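Local coordinates for probable ABC transporter phosphite binding protein PhnD1 (Prochlorococcus marinus str. MIT 9301, PDB 5LQ8) that binds inorganic phosphite strongly, and methylphosphonate and phosphate only very weakly, probably as the periplasmic solute-binding component of an ABC transporter, at residues A[58-63]-A[206-211]; A[80-85]-A[229-234]; A[106-111]-A[134-139]. All coordinates share one frame; numbering follows the deposited sequence.

Contact 1: A[58-63]-A[206-211]; sequences LDLVWF and YHWVAQ. With GB (methylphosphonic acid ester group), chain B.
Strands 60-63 and 207-210 lie side by side in the mixed sheet of one lobe of this periplasmic binding protein, antiparallel, with short axes 4.7 Å apart at 153°. Val61 with Val209 and Phe63 with His207 are hydrogen-bonded pairs, joined by two N-H···O=C bonds each; Leu60 with Ala210 and Trp62 with Trp208 are the non-hydrogen-bonded pairs. At the Leu58 end, past the last strand pair, Gln211 adds two more bonds. Its backbone N donates to Asp59 O, and a bend at chi2 (-68°) brings Gln211 NE2 to Leu58 O at 3.0 Å, nearly linear and in the amide plane; the same amide is also held by Phe53 and Lys56.

On the face bearing Leu60, Trp62 and Trp208, the two tryptophan side chains cross at about a right angle, with the ring planes 52° apart. Trp62 turns the edge of its six-membered ring to the Trp208 five-membered ring, Trp62 CE3 lying 3.5 Å from Trp208 NE1, while Trp62 CB sits over the Trp208 six-membered ring, 3.9 Å from the centroid. Leu60 CG packs against Trp208 CE3 at 3.7 Å. Tyr206 continues the cluster: its CB lies 3.8 Å from the centroid of the Trp62 six-membered ring in a CH-pi contact, and the phenol is slid aside from the indole, so the rings barely overlap. On the other face, Val209 CG2 meets the edge of Phe63 at CD2, 3.6 Å away.

Beyond the strand end, Tyr206 OH bonds Asp13. The cluster reaches the ligand cleft through Tyr206, at the strand ends of a bilobal periplasmic binding protein fold.

Contact 2: A[80-85]-A[229-234]; sequences VIAQRD and VILNLD
Ile81 and Ile230 cross at about a right angle where strand 79-83 of the mixed sheet meets the end of helix 222-231, an alpha/beta packing contact in one lobe of the periplasmic binding protein fold. The two isoleucines touch methyl to methyl: Ile81 CG2 stands 3.9 Å from Ile230 CD1. An extended chain (chi2 177°) carries that CD1 out from the helix to the strand, and Ile230 CG2, the other branch, meets Ala82 CB at 4.0 Å.

Ala82 points its CB at the helix and is shared by two residues of the last turn. Leu231 leaves the helix to one side of the strand, and its CD2 ends on the alanine methyl. No hydrogen bond joins the segments; the adhesion is by aliphatic carbons alone, and Ile81 O, buried here, has no polar partner in the model.

Trp208 of the adjacent strand touches both isoleucines, and Phe26 of helix 16-34 also packs on Ile230, so the contact lies on the sheet face that carries this indole. The closest approach between the two segments is Ala82 CB to Leu231 CD2, at 3.7 Å.

Contact 3: A[106-111]-A[134-139]; sequences SNIKGL and EYFLNQ. With GB (methylphosphonic acid ester group), chain C.
Apolar contacts dominate where the 3-10 turn 108-111 rests against the last turns of helix 127-139. Ile108 points at the helix and, with CG1 anti to its backbone N (chi1 -167°) and the chain extended beyond, drives CD1 between Phe136 and Gln139. Ile108 CD1 lies 3.9 Å from Phe136 CB and 3.5 Å from Gln139 CB, while the phenyl ring leads away from the turn. One turn along, Leu111 also points at the helix: Leu111 CB faces Leu137 CD2 at 4.1 Å, and its CD1 rests against the backbone at Phe136 O and Leu137 N. Leu137 starts out directed away from the turn, and only its end comes back to meet Leu111.

Polar atoms also approach at the exposed edge of the contact. The Gln139 side chain, extended beyond CG, crosses that of Ile108 at about a right angle, bringing Gln139 OE1 to 3.2 Å from Ile108 CD1. Lys109 starts out pointing away from the helix, but a bend at chi2 (-88°) returns Lys109 NZ to within 3.9 Å of Gln139 O, too far for a hydrogen bond.

Hydrogen bonds stay within each segment or lead outward. Asn107 OD1 accepts from Lys109 N at 2.9 Å, an Asx turn that starts the 3-10 segment, and Gly110 N donates to Asn107 O. On another side of the helix, Tyr135 OH donates to O3 of a second methylphosphonic group, 2.6 Å away; Lys269 NZ bonds the same group.

Trp198 of strand 194-199 touches Ile108, Leu111 and Phe136, completing the apolar layer. The arrangement is that of a helix and a connecting turn packed together against a sheet in the second alpha/beta lobe of a periplasmic binding protein.

From the N terminus, the first contact segment reached is 58-63, which contact 1 joins to segment 206-211 after 142 intervening residues. Strand 79-83 follows, and contact 2 ties it to the end of helix 222-231; the segments of contacts 1 and 2 alternate, so their loops cross. They also touch, since strands 207-210 and 79-83 are sheet neighbours with probable backbone hydrogen bonds between Trp208 and both Ile81 and Ala82. Contact 3 closes a short loop of 22 residues that falls within both larger ones. It belongs to the other lobe, its centre about 31 Å from that of contact 1, across the centre of the chain.

Contact 1: A[58-63]-A[206-211]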
loop_
_atom_site.group_PDB
_atom_site.type_symbol
_atom_site.label_atom_id
_atom_site.label_comp_id
_atom_site.label_asym_id
_atom_site.label_seq_id
_atom_site.Cartn_x
_atom_site.Cartn_y
_atom_site.Cartn_z
ATOM N N LEU A 58 -0.544 -17.839 -1.408
ATOM C CA LEU A 58 -0.477 -16.747 -2.405
ATOM C C LEU A 58 0.902 -16.796 -3.056
ATOM O O LEU A 58 1.927 -16.996 -2.346
ATOM C CB LEU A 58 -0.703 -15.386 -1.755
ATOM C CG LEU A 58 -2.012 -15.172 -1.017
ATOM C CD1 LEU A 58 -1.959 -13.874 -0.215
ATOM C CD2 LEU A 58 -3.151 -15.089 -2.019
ATOM N N ASP A 59 0.938 -16.681 -4.389
ATOM C CA ASP A 59 2.188 -16.841 -5.139
ATOM C C ASP A 59 2.851 -15.543 -5.573
ATOM O O ASP A 59 4.068 -15.463 -5.678
ATOM C CB ASP A 59 1.958 -17.662 -6.389
ATOM C CG ASP A 59 1.483 -19.034 -6.097
ATOM O OD1 ASP A 59 2.049 -19.654 -5.158
ATOM O OD2 ASP A 59 0.560 -19.502 -6.811
ATOM N N LEU A 60 2.022 -14.553 -5.859
ATOM C CA LEU A 60 2.398 -13.253 -6.416
ATOM C C LEU A 60 1.528 -12.193 -5.773
ATOM O O LEU A 60 0.316 -12.237 -5.926
ATOM C CB LEU A 60 2.241 -13.223 -7.915
ATOM C CG LEU A 60 2.425 -11.893 -8.612
ATOM C CD1 LEU A 60 3.892 -11.409 -8.558
ATOM C CD2 LEU A 60 1.913 -11.956 -10.059
ATOM N N VAL A 61 2.122 -11.266 -5.032
ATOM C CA VAL A 61 1.336 -10.368 -4.168
ATOM C C VAL A 61 1.813 -8.944 -4.320
ATOM O O VAL A 61 3.018 -8.681 -4.327
ATOM C CB VAL A 61 1.351 -10.813 -2.658
ATOM C CG1 VAL A 61 0.675 -9.808 -1.717
ATOM C CG2 VAL A 61 0.794 -12.243 -2.449
ATOM N N TRP A 62 0.839 -8.046 -4.436
ATOM C CA TRP A 62 1.013 -6.585 -4.427
ATOM C C TRP A 62 1.040 -6.129 -2.975
ATOM O O TRP A 62 0.028 -6.110 -2.261
ATOM C CB TRP A 62 -0.120 -5.934 -5.176
ATOM C CG TRP A 62 -0.080 -4.459 -5.319
ATOM C CD1 TRP A 62 -0.999 -3.566 -4.820
ATOM C CD2 TRP A 62 0.884 -3.670 -6.035
ATOM N NE1 TRP A 62 -0.682 -2.284 -5.195
ATOM C CE2 TRP A 62 0.473 -2.325 -5.932
ATOM C CE3 TRP A 62 2.078 -3.964 -6.701
ATOM C CZ2 TRP A 62 1.206 -1.276 -6.517
ATOM C CZ3 TRP A 62 2.779 -2.922 -7.296
ATOM C CH2 TRP A 62 2.326 -1.600 -7.184
ATOM N N PHE A 63 2.250 -5.858 -2.510
ATOM C CA PHE A 63 2.544 -5.542 -1.127
ATOM C C PHE A 63 2.864 -4.055 -0.983
ATOM O O PHE A 63 3.293 -3.363 -1.958
ATOM C CB PHE A 63 3.764 -6.307 -0.573
ATOM C CG PHE A 63 3.468 -7.653 -0.037
ATOM C CD1 PHE A 63 2.641 -7.809 1.062
ATOM C CD2 PHE A 63 4.031 -8.794 -0.639
ATOM C CE1 PHE A 63 2.393 -9.121 1.573
ATOM C CE2 PHE A 63 3.760 -10.069 -0.170
ATOM C CZ PHE A 63 2.924 -10.239 0.948
ATOM N N TYR A 206 5.055 0.578 -2.614
ATOM C CA TYR A 206 4.444 -0.649 -3.150
ATOM C C TYR A 206 5.400 -1.450 -4.037
ATOM O O TYR A 206 6.229 -0.899 -4.747
ATOM C CB TYR A 206 3.179 -0.386 -3.927
ATOM C CG TYR A 206 2.021 0.138 -3.118
ATOM C CD1 TYR A 206 0.938 -0.685 -2.848
ATOM C CD2 TYR A 206 1.949 1.470 -2.705
ATOM C CE1 TYR A 206 -0.140 -0.198 -2.133
ATOM C CE2 TYR A 206 0.864 1.954 -1.993
ATOM C CZ TYR A 206 -0.185 1.112 -1.719
ATOM O OH TYR A 206 -1.270 1.531 -0.991
ATOM N N HIS A 207 5.248 -2.764 -3.991
ATOM C CA HIS A 207 5.930 -3.660 -4.872
ATOM C C HIS A 207 5.311 -5.022 -4.954
ATOM O O HIS A 207 4.670 -5.489 -4.012
ATOM C CB HIS A 207 7.397 -3.806 -4.532
ATOM C CG HIS A 207 7.676 -4.275 -3.152
ATOM N ND1 HIS A 207 7.400 -3.517 -2.032
ATOM C CD2 HIS A 207 8.272 -5.406 -2.708
ATOM C CE1 HIS A 207 7.796 -4.175 -0.954
ATOM N NE2 HIS A 207 8.327 -5.319 -1.334
ATOM N N TRP A 208 5.513 -5.648 -6.105
ATOM C CA TRP A 208 5.165 -7.030 -6.332
ATOM C C TRP A 208 6.246 -7.937 -5.832
ATOM O O TRP A 208 7.422 -7.717 -6.073
ATOM C CB TRP A 208 4.975 -7.323 -7.833
ATOM C CG TRP A 208 3.767 -6.784 -8.501
ATOM C CD1 TRP A 208 3.705 -5.726 -9.330
ATOM C CD2 TRP A 208 2.442 -7.309 -8.416
ATOM N NE1 TRP A 208 2.428 -5.562 -9.784
ATOM C CE2 TRP A 208 1.633 -6.528 -9.225
ATOM C CE3 TRP A 208 1.869 -8.360 -7.705
ATOM C CZ2 TRP A 208 0.275 -6.777 -9.363
ATOM C CZ3 TRP A 208 0.486 -8.619 -7.867
ATOM C CH2 TRP A 208 -0.271 -7.821 -8.662
ATOM N N VAL A 209 5.820 -8.982 -5.146
ATOM C CA VAL A 209 6.689 -10.024 -4.632
ATOM C C VAL A 209 6.185 -11.386 -5.107
ATOM O O VAL A 209 4.998 -11.716 -4.974
ATOM C CB VAL A 209 6.728 -10.015 -3.106
ATOM C CG1 VAL A 209 7.697 -11.086 -2.591
ATOM C CG2 VAL A 209 7.063 -8.638 -2.538
ATOM N N ALA A 210 7.103 -12.213 -5.601
ATOM C CA ALA A 210 6.794 -13.590 -6.072
ATOM C C ALA A 210 7.503 -14.617 -5.219
ATOM O O ALA A 210 8.586 -14.356 -4.694
ATOM C CB ALA A 210 7.192 -13.789 -7.532
ATOM N N GLN A 211 6.875 -15.771 -5.081
ATOM C CA GLN A 211 7.476 -16.922 -4.417
ATOM C C GLN A 211 8.720 -17.271 -5.208
ATOM O O GLN A 211 8.798 -17.035 -6.427
ATOM C CB GLN A 211 6.523 -18.109 -4.418
ATOM C CG GLN A 211 5.308 -17.981 -3.506
ATOM C CD GLN A 211 5.606 -17.990 -2.017
ATOM O OE1 GLN A 211 6.723 -18.277 -1.582
ATOM N NE2 GLN A 211 4.589 -17.682 -1.221
HETATM P P1 GB B . 0.883 0.749 2.282
HETATM O O1 GB B . 1.836 -0.125 3.094
HETATM O O2 GB B . 1.475 2.154 2.036
HETATM C C1 GB B . 0.829 -0.044 0.762
HETATM O O3 GB B . -0.515 0.796 2.902
#

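Contact 2: A[80-85]-A[229-234]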
loop_
_atom_site.group_PDB
_atom_site.type_symbol
_atom_site.label_atom_id
_atom_site.label_comp_id
_atom_site.label_asym_id
_atom_site.label_seq_id
_atom_site.Cartn_x
_atom_site.Cartn_y
_atom_site.Cartn_z
ATOM N N VAL A 80 11.606 -9.925 -5.318
ATOM C CA VAL A 80 11.056 -8.608 -5.688
ATOM C C VAL A 80 10.989 -8.520 -7.204
ATOM O O VAL A 80 11.993 -8.702 -7.884
ATOM C CB VAL A 80 11.819 -7.393 -5.089
ATOM C CG1 VAL A 80 11.137 -6.089 -5.476
ATOM C CG2 VAL A 80 11.927 -7.535 -3.592
ATOM N N ILE A 81 9.798 -8.229 -7.709
ATOM C CA ILE A 81 9.504 -8.266 -9.153
ATOM C C ILE A 81 9.462 -6.878 -9.797
ATOM O O ILE A 81 10.157 -6.616 -10.782
ATOM C CB ILE A 81 8.179 -9.037 -9.393
ATOM C CG1 ILE A 81 8.328 -10.518 -8.995
ATOM C CG2 ILE A 81 7.641 -8.912 -10.818
ATOM C CD1 ILE A 81 9.127 -11.356 -9.967
ATOM N N ALA A 82 8.628 -5.999 -9.260
ATOM C CA ALA A 82 8.332 -4.693 -9.906
ATOM C C ALA A 82 7.623 -3.756 -8.965
ATOM O O ALA A 82 7.113 -4.177 -7.928
ATOM C CB ALA A 82 7.469 -4.876 -11.150
ATOM N N GLN A 83 7.588 -2.499 -9.364
ATOM C CA GLN A 83 6.964 -1.400 -8.658
ATOM C C GLN A 83 6.476 -0.433 -9.727
ATOM O O GLN A 83 6.660 -0.702 -10.909
ATOM C CB GLN A 83 7.955 -0.749 -7.667
ATOM C CG GLN A 83 9.093 0.007 -8.329
ATOM C CD GLN A 83 10.222 0.464 -7.425
ATOM O OE1 GLN A 83 11.409 0.276 -7.746
ATOM N NE2 GLN A 83 9.895 1.098 -6.376
ATOM N N ARG A 84 5.867 0.666 -9.301
ATOM C CA ARG A 84 5.567 1.820 -10.181
ATOM C C ARG A 84 6.621 2.901 -10.000
ATOM O O ARG A 84 7.344 2.930 -9.028
ATOM C CB ARG A 84 4.179 2.375 -9.889
ATOM C CG ARG A 84 3.087 1.290 -9.923
ATOM C CD ARG A 84 1.800 1.729 -9.236
ATOM N NE ARG A 84 2.041 2.043 -7.827
ATOM C CZ ARG A 84 1.121 2.494 -6.996
ATOM N NH1 ARG A 84 -0.128 2.707 -7.411
ATOM N NH2 ARG A 84 1.433 2.740 -5.751
ATOM N N ASP A 85 6.679 3.851 -10.924
ATOM C CA ASP A 85 7.593 5.002 -10.764
ATOM C C ASP A 85 7.390 5.732 -9.440
ATOM O O ASP A 85 8.351 5.990 -8.711
ATOM C CB ASP A 85 7.431 5.987 -11.918
ATOM C CG ASP A 85 7.961 5.438 -13.199
ATOM O OD1 ASP A 85 9.214 5.253 -13.285
ATOM O OD2 ASP A 85 7.124 5.158 -14.103
ATOM N N VAL A 229 6.281 -10.179 -18.254
ATOM C CA VAL A 229 4.858 -9.839 -18.494
ATOM C C VAL A 229 4.483 -8.535 -17.791
ATOM O O VAL A 229 3.924 -7.611 -18.377
ATOM C CB VAL A 229 3.917 -10.999 -18.090
ATOM C CG1 VAL A 229 2.442 -10.585 -18.119
ATOM C CG2 VAL A 229 4.149 -12.177 -19.024
ATOM N N ILE A 230 4.837 -8.463 -16.514
ATOM C CA ILE A 230 4.466 -7.307 -15.687
ATOM C C ILE A 230 5.194 -6.040 -16.164
ATOM O O ILE A 230 4.605 -4.992 -16.371
ATOM C CB ILE A 230 4.749 -7.610 -14.205
ATOM C CG1 ILE A 230 3.843 -8.772 -13.722
ATOM C CG2 ILE A 230 4.514 -6.387 -13.331
ATOM C CD1 ILE A 230 4.086 -9.201 -12.301
ATOM N N LEU A 231 6.484 -6.167 -16.371
ATOM C CA LEU A 231 7.303 -5.045 -16.821
ATOM C C LEU A 231 6.927 -4.574 -18.249
ATOM O O LEU A 231 7.070 -3.390 -18.587
ATOM C CB LEU A 231 8.773 -5.415 -16.726
ATOM C CG LEU A 231 9.335 -5.601 -15.307
ATOM C CD1 LEU A 231 10.809 -6.014 -15.347
ATOM C CD2 LEU A 231 9.174 -4.378 -14.438
ATOM N N ASN A 232 6.421 -5.504 -19.058
ATOM C CA ASN A 232 6.057 -5.194 -20.469
ATOM C C ASN A 232 4.619 -4.729 -20.690
ATOM O O ASN A 232 4.225 -4.473 -21.816
ATOM C CB ASN A 232 6.388 -6.362 -21.415
ATOM C CG ASN A 232 7.889 -6.679 -21.487
ATOM O OD1 ASN A 232 8.285 -7.828 -21.697
ATOM N ND2 ASN A 232 8.720 -5.685 -21.331
ATOM N N LEU A 233 3.828 -4.598 -19.631
ATOM C CA LEU A 233 2.506 -3.992 -19.778
ATOM C C LEU A 233 2.642 -2.587 -20.385
ATOM O O LEU A 233 3.424 -1.757 -19.953
ATOM C CB LEU A 233 1.727 -3.943 -18.472
ATOM C CG LEU A 233 1.314 -5.300 -17.879
ATOM C CD1 LEU A 233 0.820 -5.161 -16.432
ATOM C CD2 LEU A 233 0.255 -5.990 -18.708
ATOM N N ASP A 234 1.843 -2.339 -21.392
ATOM C CA ASP A 234 2.073 -1.247 -22.355
ATOM C C ASP A 234 0.781 -0.437 -22.428
ATOM O O ASP A 234 -0.259 -0.932 -22.875
ATOM C CB ASP A 234 2.434 -1.840 -23.729
ATOM C CG ASP A 234 2.493 -0.794 -24.873
ATOM O OD1 ASP A 234 2.670 0.420 -24.646
ATOM O OD2 ASP A 234 2.388 -1.246 -26.024
#

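Contact 3: A[106-111]-A[134-139]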
loop_
_atom_site.group_PDB
_atom_site.type_symbol
_atom_site.label_atom_id
_atom_site.label_comp_id
_atom_site.label_asym_id
_atom_site.label_seq_id
_atom_site.Cartn_x
_atom_site.Cartn_y
_atom_site.Cartn_z
ATOM N N SER A 106 3.978 23.687 7.248
ATOM C CA SER A 106 5.114 23.770 6.312
ATOM C C SER A 106 6.452 23.301 6.889
ATOM O O SER A 106 7.488 23.436 6.259
ATOM C CB SER A 106 5.305 25.229 5.835
ATOM O OG SER A 106 4.099 25.850 5.443
ATOM N N ASN A 107 6.434 22.793 8.103
ATOM C CA ASN A 107 7.630 22.209 8.705
ATOM C C ASN A 107 7.099 21.071 9.526
ATOM O O ASN A 107 6.068 21.210 10.186
ATOM C CB ASN A 107 8.422 23.200 9.569
ATOM C CG ASN A 107 9.645 22.562 10.234
ATOM O OD1 ASN A 107 9.539 22.015 11.329
ATOM N ND2 ASN A 107 10.813 22.635 9.576
ATOM N N ILE A 108 7.795 19.943 9.449
ATOM C CA ILE A 108 7.451 18.737 10.223
ATOM C C ILE A 108 7.064 19.037 11.694
ATOM O O ILE A 108 6.234 18.369 12.270
ATOM C CB ILE A 108 8.582 17.677 10.136
ATOM C CG1 ILE A 108 8.101 16.319 10.657
ATOM C CG2 ILE A 108 9.859 18.165 10.834
ATOM C CD1 ILE A 108 9.178 15.242 10.641
ATOM N N LYS A 109 7.635 20.086 12.280
ATOM C CA LYS A 109 7.392 20.408 13.715
ATOM C C LYS A 109 5.941 20.864 14.038
ATOM O O LYS A 109 5.481 20.762 15.186
ATOM C CB LYS A 109 8.406 21.445 14.214
ATOM C CG LYS A 109 9.853 20.998 14.078
ATOM C CD LYS A 109 10.372 20.220 15.267
ATOM C CE LYS A 109 11.887 20.065 15.170
ATOM N NZ LYS A 109 12.392 19.037 16.120
ATOM N N GLY A 110 5.259 21.341 12.999
ATOM C CA GLY A 110 3.829 21.688 13.011
ATOM C C GLY A 110 2.873 20.519 13.239
ATOM O O GLY A 110 1.688 20.723 13.477
ATOM N N LEU A 111 3.377 19.292 13.152
ATOM C CA LEU A 111 2.571 18.107 13.543
ATOM C C LEU A 111 2.214 18.086 15.028
ATOM O O LEU A 111 1.272 17.395 15.422
ATOM C CB LEU A 111 3.279 16.788 13.188
ATOM C CG LEU A 111 3.445 16.490 11.710
ATOM C CD1 LEU A 111 4.325 15.225 11.610
ATOM C CD2 LEU A 111 2.125 16.347 10.946
ATOM N N GLU A 134 3.833 7.690 11.571
ATOM C CA GLU A 134 4.289 7.590 12.989
ATOM C C GLU A 134 5.768 8.046 13.121
ATOM O O GLU A 134 6.127 8.756 14.064
ATOM C CB GLU A 134 4.062 6.207 13.554
ATOM C CG GLU A 134 4.438 6.134 15.035
ATOM C CD GLU A 134 3.982 4.914 15.811
ATOM O OE1 GLU A 134 3.522 3.944 15.216
ATOM O OE2 GLU A 134 4.147 4.946 17.047
ATOM N N TYR A 135 6.576 7.684 12.134
ATOM C CA TYR A 135 7.995 8.070 12.096
ATOM C C TYR A 135 8.118 9.570 12.118
ATOM O O TYR A 135 8.884 10.132 12.887
ATOM C CB TYR A 135 8.699 7.481 10.873
ATOM C CG TYR A 135 10.118 7.920 10.672
ATOM C CD1 TYR A 135 11.138 7.357 11.460
ATOM C CD2 TYR A 135 10.465 8.802 9.660
ATOM C CE1 TYR A 135 12.453 7.713 11.242
ATOM C CE2 TYR A 135 11.782 9.154 9.453
ATOM C CZ TYR A 135 12.761 8.584 10.252
ATOM O OH TYR A 135 14.074 8.905 10.068
ATOM N N PHE A 136 7.350 10.220 11.264
ATOM C CA PHE A 136 7.415 11.691 11.149
ATOM C C PHE A 136 6.775 12.370 12.362
ATOM O O PHE A 136 7.311 13.328 12.880
ATOM C CB PHE A 136 6.787 12.193 9.880
ATOM C CG PHE A 136 7.449 11.701 8.615
ATOM C CD1 PHE A 136 8.808 11.896 8.373
ATOM C CD2 PHE A 136 6.686 11.093 7.630
ATOM C CE1 PHE A 136 9.389 11.440 7.192
ATOM C CE2 PHE A 136 7.268 10.601 6.461
ATOM C CZ PHE A 136 8.629 10.787 6.229
ATOM N N LEU A 137 5.631 11.869 12.816
ATOM C CA LEU A 137 5.046 12.357 14.086
ATOM C C LEU A 137 6.096 12.348 15.196
ATOM O O LEU A 137 6.284 13.350 15.914
ATOM C CB LEU A 137 3.838 11.493 14.508
ATOM C CG LEU A 137 2.551 11.845 13.752
ATOM C CD1 LEU A 137 1.570 10.674 13.779
ATOM C CD2 LEU A 137 1.902 13.123 14.283
ATOM N N ASN A 138 6.794 11.221 15.305
ATOM C CA ASN A 138 7.838 11.020 16.318
ATOM C C ASN A 138 8.964 12.012 16.147
ATOM O O ASN A 138 9.502 12.518 17.144
ATOM C CB ASN A 138 8.388 9.588 16.338
ATOM C CG ASN A 138 7.414 8.565 16.946
ATOM O OD1 ASN A 138 6.311 8.866 17.456
ATOM N ND2 ASN A 138 7.822 7.324 16.868
ATOM N N GLN A 139 9.318 12.309 14.906
ATOM C CA GLN A 139 10.401 13.302 14.664
ATOM C C GLN A 139 10.012 14.675 15.239
ATOM O O GLN A 139 10.835 15.432 15.718
ATOM C CB GLN A 139 10.705 13.454 13.168
ATOM C CG GLN A 139 11.620 12.365 12.633
ATOM C CD GLN A 139 12.129 12.634 11.226
ATOM O OE1 GLN A 139 11.359 12.944 10.322
ATOM N NE2 GLN A 139 13.428 12.488 11.031
HETATM P P1 GB C . 16.495 8.611 12.858
HETATM O O1 GB C . 17.627 7.697 13.221
HETATM O O2 GB C . 15.219 8.283 13.608
HETATM C C1 GB C . 17.143 10.229 13.402
HETATM O O3 GB C . 16.256 8.649 11.370
#